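Local coordinates for dopamine N-acetyltransferase-like Protein (Tribolium castaneum, PDB 6V3T), which probably transfers acyl groups from acyl-coenzyme A thioesters, acetyl-CoA among them, to the amine of arylalkylamines such as serotonin, at residues D161-F166 / D203-M208; I177-V182 / V207-V212. One frame throughout, in Å; residues are numbered along the deposited sequence.

How a late strand can slot between two earlier ones is worked out here in two steps. From the N terminus, strand 157-162 ends in 161-166, which runs into helix 165-174; strand 177-183 follows, and a long loop leads to strand 204-211. Contact 1 closes a loop of 36 residues, and contact 2 a shorter one of 24 that starts inside it. The two cross, because Thr209, partner of Ile177, lies beyond the end of contact 1. Val207 and Met208 belong to both. Strand 204-211 thus joins strand 157-162, beside the cofactor, to 177-183, the outermost strand on that side of the sheet.

Contact 1: residues D161-F166 / D203-M208; sequences DATSLF and DYYKVM. With ACO (acetyl coenzyme *a), chain G.
Ala162 and Lys206 meet as an antiparallel hydrogen-bonded pair with two unequal bonds. Ala162 N donates to Lys206 O over 2.8 Å but bends to 137° at the hydrogen, whereas the bond from Lys206 N to Ala162 O is longer, 3.2 Å, and straighter, 166°. Ala162 CB also rests 3.9 Å from Met208 SD, and Thr167 and Gln168 of helix 165-174 pack on the same methyl. Asp161 and Val207, the adjoining non-hydrogen-bonded pair, share the other face of the sheet. Beside them the Tyr205 ring turns its edge to the first strand: CD1 comes to 3.8 Å from Ala162 O and CE1 to 3.7 Å from Asp161 CA, while Thr163 CG2 approaches obliquely. Lys159 holds Asp161 OD2 in a salt bridge and Asn107 bonds to OD1, so the polar partners of the carboxylate come from outside the two segments; helix 94-108 packs on Tyr205 through Leu103 and Val106.

Past Ala162, the centre of an inverse gamma turn, the chain swings to acetyl-CoA. Thr163 holds OG1 between its own backbone N and carbonyl carbon (chi1 63°), 3.0 Å from N4P of the cofactor, and Glu25 bonds to the same hydroxyl. Thr163 CG2 lies 3.7 Å from the thioester sulfur, S1P. Farther on, the Phe166 ring has C5A of the adenine 3.5 Å above its centre. Such a strand end, turning beside the pantetheine arm into a helix, belongs to the acetyl-CoA site of the GNAT fold.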
loop_
_atom_site.group_PDB
_atom_site.type_symbol
_atom_site.label_atom_id
_atom_site.label_comp_id
_atom_site.label_asym_id
_atom_site.label_seq_id
_atom_site.Cartn_x
_atom_site.Cartn_y
_atom_site.Cartn_z
ATOM N N ASP A 161 -2.581 1.196 -4.541
ATOM C CA ASP A 161 -1.752 0.271 -5.345
ATOM C C ASP A 161 -2.169 -1.132 -4.932
ATOM O O ASP A 161 -1.572 -1.655 -3.988
ATOM C CB ASP A 161 -0.261 0.547 -5.161
ATOM C CG ASP A 161 0.239 1.683 -6.029
ATOM O OD1 ASP A 161 0.231 1.517 -7.264
ATOM O OD2 ASP A 161 0.611 2.718 -5.466
ATOM N N ALA A 162 -3.196 -1.673 -5.581
ATOM C CA ALA A 162 -3.877 -2.923 -5.176
ATOM C C ALA A 162 -3.124 -4.119 -5.749
ATOM O O ALA A 162 -3.516 -4.609 -6.823
ATOM C CB ALA A 162 -5.316 -2.901 -5.634
ATOM N N THR A 163 -2.077 -4.552 -5.058
ATOM C CA THR A 163 -1.205 -5.665 -5.496
ATOM C C THR A 163 -1.853 -6.998 -5.121
ATOM O O THR A 163 -1.705 -7.965 -5.878
ATOM C CB THR A 163 0.153 -5.560 -4.822
ATOM O OG1 THR A 163 -0.159 -5.717 -3.442
ATOM C CG2 THR A 163 0.849 -4.246 -5.081
ATOM N N SER A 164 -2.509 -7.033 -3.963
ATOM C CA SER A 164 -3.302 -8.188 -3.480
ATOM C C SER A 164 -4.681 -8.121 -4.130
ATOM O O SER A 164 -5.241 -7.026 -4.184
ATOM C CB SER A 164 -3.407 -8.187 -1.984
ATOM O OG SER A 164 -4.052 -9.358 -1.515
ATOM N N LEU A 165 -5.194 -9.240 -4.616
ATOM C CA LEU A 165 -6.539 -9.293 -5.243
ATOM C C LEU A 165 -7.620 -9.235 -4.147
ATOM O O LEU A 165 -8.740 -8.743 -4.424
ATOM C CB LEU A 165 -6.611 -10.552 -6.108
ATOM C CG LEU A 165 -7.887 -11.375 -6.000
ATOM C CD1 LEU A 165 -8.957 -10.805 -6.906
ATOM C CD2 LEU A 165 -7.610 -12.824 -6.357
ATOM N N PHE A 166 -7.295 -9.628 -2.924
ATOM C CA PHE A 166 -8.186 -9.387 -1.760
ATOM C C PHE A 166 -8.390 -7.886 -1.623
ATOM O O PHE A 166 -9.515 -7.453 -1.422
ATOM C CB PHE A 166 -7.601 -9.968 -0.479
ATOM C CG PHE A 166 -7.140 -11.394 -0.624
ATOM C CD1 PHE A 166 -7.643 -12.204 -1.628
ATOM C CD2 PHE A 166 -6.210 -11.931 0.250
ATOM C CE1 PHE A 166 -7.197 -13.505 -1.769
ATOM C CE2 PHE A 166 -5.776 -13.239 0.115
ATOM C CZ PHE A 166 -6.274 -14.023 -0.893
ATOM N N ASP A 203 -2.497 -12.619 -10.001
ATOM C CA ASP A 203 -1.934 -12.733 -11.374
ATOM C C ASP A 203 -1.719 -11.338 -11.973
ATOM O O ASP A 203 -1.154 -11.276 -13.090
ATOM C CB ASP A 203 -2.844 -13.545 -12.306
ATOM C CG ASP A 203 -3.191 -14.946 -11.825
ATOM O OD1 ASP A 203 -2.395 -15.518 -11.043
ATOM O OD2 ASP A 203 -4.264 -15.457 -12.241
ATOM N N TYR A 204 -2.174 -10.270 -11.299
ATOM C CA TYR A 204 -2.074 -8.877 -11.814
ATOM C C TYR A 204 -2.250 -7.835 -10.704
ATOM O O TYR A 204 -2.865 -8.122 -9.658
ATOM C CB TYR A 204 -3.083 -8.668 -12.942
ATOM C CG TYR A 204 -4.485 -9.111 -12.619
ATOM C CD1 TYR A 204 -4.844 -10.435 -12.567
ATOM C CD2 TYR A 204 -5.474 -8.199 -12.367
ATOM C CE1 TYR A 204 -6.130 -10.841 -12.259
ATOM C CE2 TYR A 204 -6.774 -8.584 -12.083
ATOM C CZ TYR A 204 -7.109 -9.911 -12.021
ATOM O OH TYR A 204 -8.385 -10.282 -11.725
ATOM N N TYR A 205 -1.701 -6.644 -10.966
ATOM C CA TYR A 205 -1.682 -5.451 -10.076
ATOM C C TYR A 205 -2.569 -4.378 -10.709
ATOM O O TYR A 205 -2.420 -4.078 -11.923
ATOM C CB TYR A 205 -0.238 -4.987 -9.856
ATOM C CG TYR A 205 0.006 -3.518 -9.583
ATOM C CD1 TYR A 205 -0.580 -2.862 -8.510
ATOM C CD2 TYR A 205 0.910 -2.802 -10.349
ATOM C CE1 TYR A 205 -0.312 -1.525 -8.238
ATOM C CE2 TYR A 205 1.192 -1.470 -10.092
ATOM C CZ TYR A 205 0.577 -0.824 -9.035
ATOM O OH TYR A 205 0.860 0.493 -8.798
ATOM N N LYS A 206 -3.510 -3.865 -9.919
ATOM C CA LYS A 206 -4.423 -2.786 -10.339
ATOM C C LYS A 206 -4.118 -1.555 -9.510
ATOM O O LYS A 206 -4.027 -1.695 -8.273
ATOM C CB LYS A 206 -5.878 -3.162 -10.097
ATOM C CG LYS A 206 -6.506 -4.057 -11.147
ATOM C CD LYS A 206 -7.830 -4.579 -10.672
ATOM C CE LYS A 206 -8.669 -5.198 -11.757
ATOM N NZ LYS A 206 -10.020 -5.483 -11.234
ATOM N N VAL A 207 -3.959 -0.415 -10.176
ATOM C CA VAL A 207 -4.159 0.924 -9.563
ATOM C C VAL A 207 -5.663 1.203 -9.613
ATOM O O VAL A 207 -6.259 1.044 -10.688
ATOM C CB VAL A 207 -3.314 2.010 -10.252
ATOM C CG1 VAL A 207 -3.658 3.404 -9.753
ATOM C CG2 VAL A 207 -1.833 1.745 -10.054
ATOM N N MET A 208 -6.246 1.531 -8.462
ATOM C CA MET A 208 -7.707 1.679 -8.275
ATOM C C MET A 208 -7.966 2.992 -7.544
ATOM O O MET A 208 -7.095 3.449 -6.800
ATOM C CB MET A 208 -8.290 0.505 -7.484
ATOM C CG MET A 208 -7.948 -0.841 -8.100
ATOM S SD MET A 208 -8.753 -2.263 -7.323
ATOM C CE MET A 208 -10.379 -2.161 -8.082
HETATM N N1A ACO G . -9.183 -16.035 -0.251
HETATM C C2A ACO G . -10.098 -15.460 -1.043
HETATM N N3A ACO G . -10.636 -14.256 -0.783
HETATM C C4A ACO G . -10.275 -13.560 0.305
HETATM C C5A ACO G . -9.293 -14.131 1.206
HETATM C C6A ACO G . -8.755 -15.441 0.863
HETATM N N6A ACO G . -7.848 -16.016 1.658
HETATM N N7A ACO G . -9.113 -13.257 2.193
HETATM C C8A ACO G . -9.923 -12.205 1.952
HETATM N N9A ACO G . -10.619 -12.407 0.834
HETATM C C1B ACO G . -11.556 -11.442 0.278
HETATM C C2B ACO G . -12.924 -11.493 0.898
HETATM O O2B ACO G . -13.787 -12.342 0.171
HETATM C C3B ACO G . -13.332 -10.046 0.784
HETATM O O3B ACO G . -13.794 -9.797 -0.523
HETATM P P3B ACO G . -15.367 -9.674 -0.753
HETATM O O7A ACO G . -15.575 -10.166 -2.171
HETATM O O8A ACO G . -15.864 -10.636 0.314
HETATM O O9A ACO G . -15.566 -8.175 -0.545
HETATM C C4B ACO G . -12.063 -9.256 0.925
HETATM O O4B ACO G . -11.036 -10.164 0.627
HETATM C C5B ACO G . -11.867 -8.712 2.302
HETATM O O5B ACO G . -11.346 -9.683 3.183
HETATM P P1A ACO G . -10.855 -9.123 4.584
HETATM O O1A ACO G . -11.659 -7.888 4.910
HETATM O O2A ACO G . -10.722 -10.190 5.620
HETATM O O3A ACO G . -9.350 -8.755 4.189
HETATM P P2A ACO G . -8.162 -9.285 5.126
HETATM O O4A ACO G . -8.522 -8.889 6.548
HETATM O O5A ACO G . -7.948 -10.751 4.847
HETATM O O6A ACO G . -6.924 -8.476 4.392
HETATM C CBP ACO G . -4.600 -8.696 3.409
HETATM C CCP ACO G . -5.520 -8.745 4.638
HETATM C CDP ACO G . -5.192 -7.726 2.399
HETATM C CEP ACO G . -4.552 -10.113 2.873
HETATM C CAP ACO G . -3.121 -8.282 3.748
HETATM O OAP ACO G . -2.478 -9.373 4.417
HETATM C C9P ACO G . -2.166 -7.849 2.576
HETATM O O9P ACO G . -1.399 -8.659 2.053
HETATM N N8P ACO G . -2.184 -6.543 2.155
HETATM C C7P ACO G . -1.405 -6.006 1.035
HETATM C C6P ACO G . -2.211 -5.180 0.009
HETATM C C5P ACO G . -1.567 -3.872 -0.418
HETATM O O5P ACO G . -2.103 -2.808 -0.206
HETATM N N4P ACO G . -0.408 -3.948 -1.071
HETATM C C3P ACO G . 0.260 -2.792 -1.706
HETATM C C2P ACO G . 1.684 -2.439 -1.229
HETATM S S1P ACO G . 2.966 -2.884 -2.382
HETATM C C ACO G . 4.338 -3.121 -1.416
HETATM O O ACO G . 4.543 -2.420 -0.435
HETATM C CH3 ACO G . 5.346 -4.184 -1.744
#

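Contact 2: residues I177-V182 / V207-V212; sequences ITEKCV and VMTKVV
Glu179 folds back over Thr209 through two successive bends: chi1 (-67°) sets CG beside its own backbone N, and chi2 (-71°) turns CD off the extended line. CG consequently lies 3.7 Å from Thr209 CB, the two side chains crossing at a slant. Met208 has a comparable bend at chi3 (80°), which places CE 3.6 Å from Thr178 OG1.

The backbone that carries these groups begins as a regular antiparallel ladder. Ile177 N donates to Thr209 O at 2.8 Å; the return bond from Thr209 N to Ile177 O is weak, and that carbonyl oxygen also receives a CA-H contact from Met208 CA at 3.2 Å. Thr178 and Met208 form the next, non-hydrogen-bonded pair, and only then does a classic beta bulge break the match, with Glu179 and Lys180 both facing Val207. Glu179 N bonds to Val207 O at 2.9 Å, and Lys180 O accepts from Val207 N at 3.1 Å. The chain turns a corner at Glu179, within the bulge, after which Val182 rejoins Tyr205 by a backbone bond.

Cys181, on the turned part of this edge strand, forms an interchain disulfide in a crystal structure of this protein. The Glu179 carboxylate is satisfied away from strand 204-211, OE1 by a salt bridge to Lys115 and OE2 by the hydroxyl of Tyr116. Toward Thr209, then, the acid offers mainly van der Waals contact, and Lys115 would be expected to favour the ionised form of the Glu179 carboxylate.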
loop_
_atom_site.group_PDB
_atom_site.type_symbol
_atom_site.label_atom_id
_atom_site.label_comp_id
_atom_site.label_asym_id
_atom_site.label_seq_id
_atom_site.Cartn_x
_atom_site.Cartn_y
_atom_site.Cartn_z
ATOM N N ILE A 177 -12.815 2.246 -9.146
ATOM C CA ILE A 177 -12.588 2.001 -10.597
ATOM C C ILE A 177 -11.130 1.575 -10.790
ATOM O O ILE A 177 -10.267 2.130 -10.102
ATOM C CB ILE A 177 -12.931 3.292 -11.369
ATOM C CG1 ILE A 177 -14.444 3.455 -11.514
ATOM C CG2 ILE A 177 -12.229 3.362 -12.717
ATOM C CD1 ILE A 177 -15.084 2.458 -12.460
ATOM N N THR A 178 -10.870 0.641 -11.707
ATOM C CA THR A 178 -9.499 0.259 -12.141
ATOM C C THR A 178 -8.995 1.280 -13.166
ATOM O O THR A 178 -9.610 1.395 -14.248
ATOM C CB THR A 178 -9.444 -1.165 -12.705
ATOM O OG1 THR A 178 -9.599 -2.068 -11.613
ATOM C CG2 THR A 178 -8.143 -1.463 -13.416
ATOM N N GLU A 179 -7.916 1.986 -12.819
ATOM C CA GLU A 179 -7.243 3.003 -13.667
ATOM C C GLU A 179 -6.311 2.302 -14.654
ATOM O O GLU A 179 -6.454 2.525 -15.856
ATOM C CB GLU A 179 -6.437 3.969 -12.801
ATOM C CG GLU A 179 -7.293 4.843 -11.915
ATOM C CD GLU A 179 -8.087 5.912 -12.644
ATOM O OE1 GLU A 179 -7.870 6.087 -13.857
ATOM O OE2 GLU A 179 -8.913 6.574 -11.996
ATOM N N LYS A 180 -5.373 1.508 -14.144
ATOM C CA LYS A 180 -4.487 0.657 -14.971
ATOM C C LYS A 180 -4.477 -0.766 -14.413
ATOM O O LYS A 180 -4.423 -0.937 -13.199
ATOM C CB LYS A 180 -3.064 1.216 -15.035
ATOM C CG LYS A 180 -2.091 0.320 -15.789
ATOM C CD LYS A 180 -0.997 1.047 -16.509
ATOM C CE LYS A 180 -1.371 1.510 -17.893
ATOM N NZ LYS A 180 -0.930 0.583 -18.955
ATOM N N CYS A 181 -4.522 -1.748 -15.297
ATOM C CA CYS A 181 -4.383 -3.178 -14.958
ATOM C C CYS A 181 -3.145 -3.723 -15.673
ATOM O O CYS A 181 -3.031 -3.511 -16.904
ATOM C CB CYS A 181 -5.633 -3.950 -15.353
ATOM S SG CYS A 181 -5.684 -5.593 -14.602
ATOM N N VAL A 182 -2.248 -4.360 -14.917
ATOM C CA VAL A 182 -0.940 -4.868 -15.415
ATOM C C VAL A 182 -0.687 -6.256 -14.830
ATOM O O VAL A 182 -0.740 -6.409 -13.585
ATOM C CB VAL A 182 0.224 -3.909 -15.089
ATOM C CG1 VAL A 182 0.247 -3.487 -13.630
ATOM C CG2 VAL A 182 1.565 -4.503 -15.483
ATOM N N VAL A 207 -3.959 -0.415 -10.176
ATOM C CA VAL A 207 -4.159 0.924 -9.563
ATOM C C VAL A 207 -5.663 1.203 -9.613
ATOM O O VAL A 207 -6.259 1.044 -10.688
ATOM C CB VAL A 207 -3.314 2.010 -10.252
ATOM C CG1 VAL A 207 -3.658 3.404 -9.753
ATOM C CG2 VAL A 207 -1.833 1.745 -10.054
ATOM N N MET A 208 -6.246 1.531 -8.462
ATOM C CA MET A 208 -7.707 1.679 -8.275
ATOM C C MET A 208 -7.966 2.992 -7.544
ATOM O O MET A 208 -7.095 3.449 -6.800
ATOM C CB MET A 208 -8.290 0.505 -7.484
ATOM C CG MET A 208 -7.948 -0.841 -8.100
ATOM S SD MET A 208 -8.753 -2.263 -7.323
ATOM C CE MET A 208 -10.379 -2.161 -8.082
ATOM N N THR A 209 -9.144 3.552 -7.760
ATOM C CA THR A 209 -9.437 4.983 -7.563
ATOM C C THR A 209 -10.925 5.160 -7.266
ATOM O O THR A 209 -11.741 4.464 -7.903
ATOM C CB THR A 209 -8.997 5.751 -8.810
ATOM O OG1 THR A 209 -7.709 6.268 -8.485
ATOM C CG2 THR A 209 -9.954 6.851 -9.224
ATOM N N LYS A 210 -11.250 6.078 -6.359
ATOM C CA LYS A 210 -12.624 6.587 -6.184
ATOM C C LYS A 210 -12.566 8.090 -5.966
ATOM O O LYS A 210 -11.601 8.554 -5.325
ATOM C CB LYS A 210 -13.312 5.902 -5.007
ATOM C CG LYS A 210 -14.828 5.875 -5.121
ATOM C CD LYS A 210 -15.507 5.406 -3.868
ATOM C CE LYS A 210 -17.013 5.538 -3.929
ATOM N NZ LYS A 210 -17.554 5.911 -2.600
ATOM N N VAL A 211 -13.575 8.797 -6.478
ATOM C CA VAL A 211 -13.755 10.270 -6.342
ATOM C C VAL A 211 -14.716 10.506 -5.169
ATOM O O VAL A 211 -15.718 9.776 -5.091
ATOM C CB VAL A 211 -14.285 10.868 -7.661
ATOM C CG1 VAL A 211 -14.205 12.386 -7.670
ATOM C CG2 VAL A 211 -13.575 10.287 -8.879
ATOM N N VAL A 212 -14.430 11.479 -4.299
ATOM C CA VAL A 212 -15.082 11.612 -2.959
ATOM C C VAL A 212 -15.582 13.059 -2.753
ATOM O O VAL A 212 -15.732 13.759 -3.771
ATOM C CB VAL A 212 -14.100 11.134 -1.874
ATOM C CG1 VAL A 212 -13.526 9.759 -2.198
ATOM C CG2 VAL A 212 -12.977 12.130 -1.644
#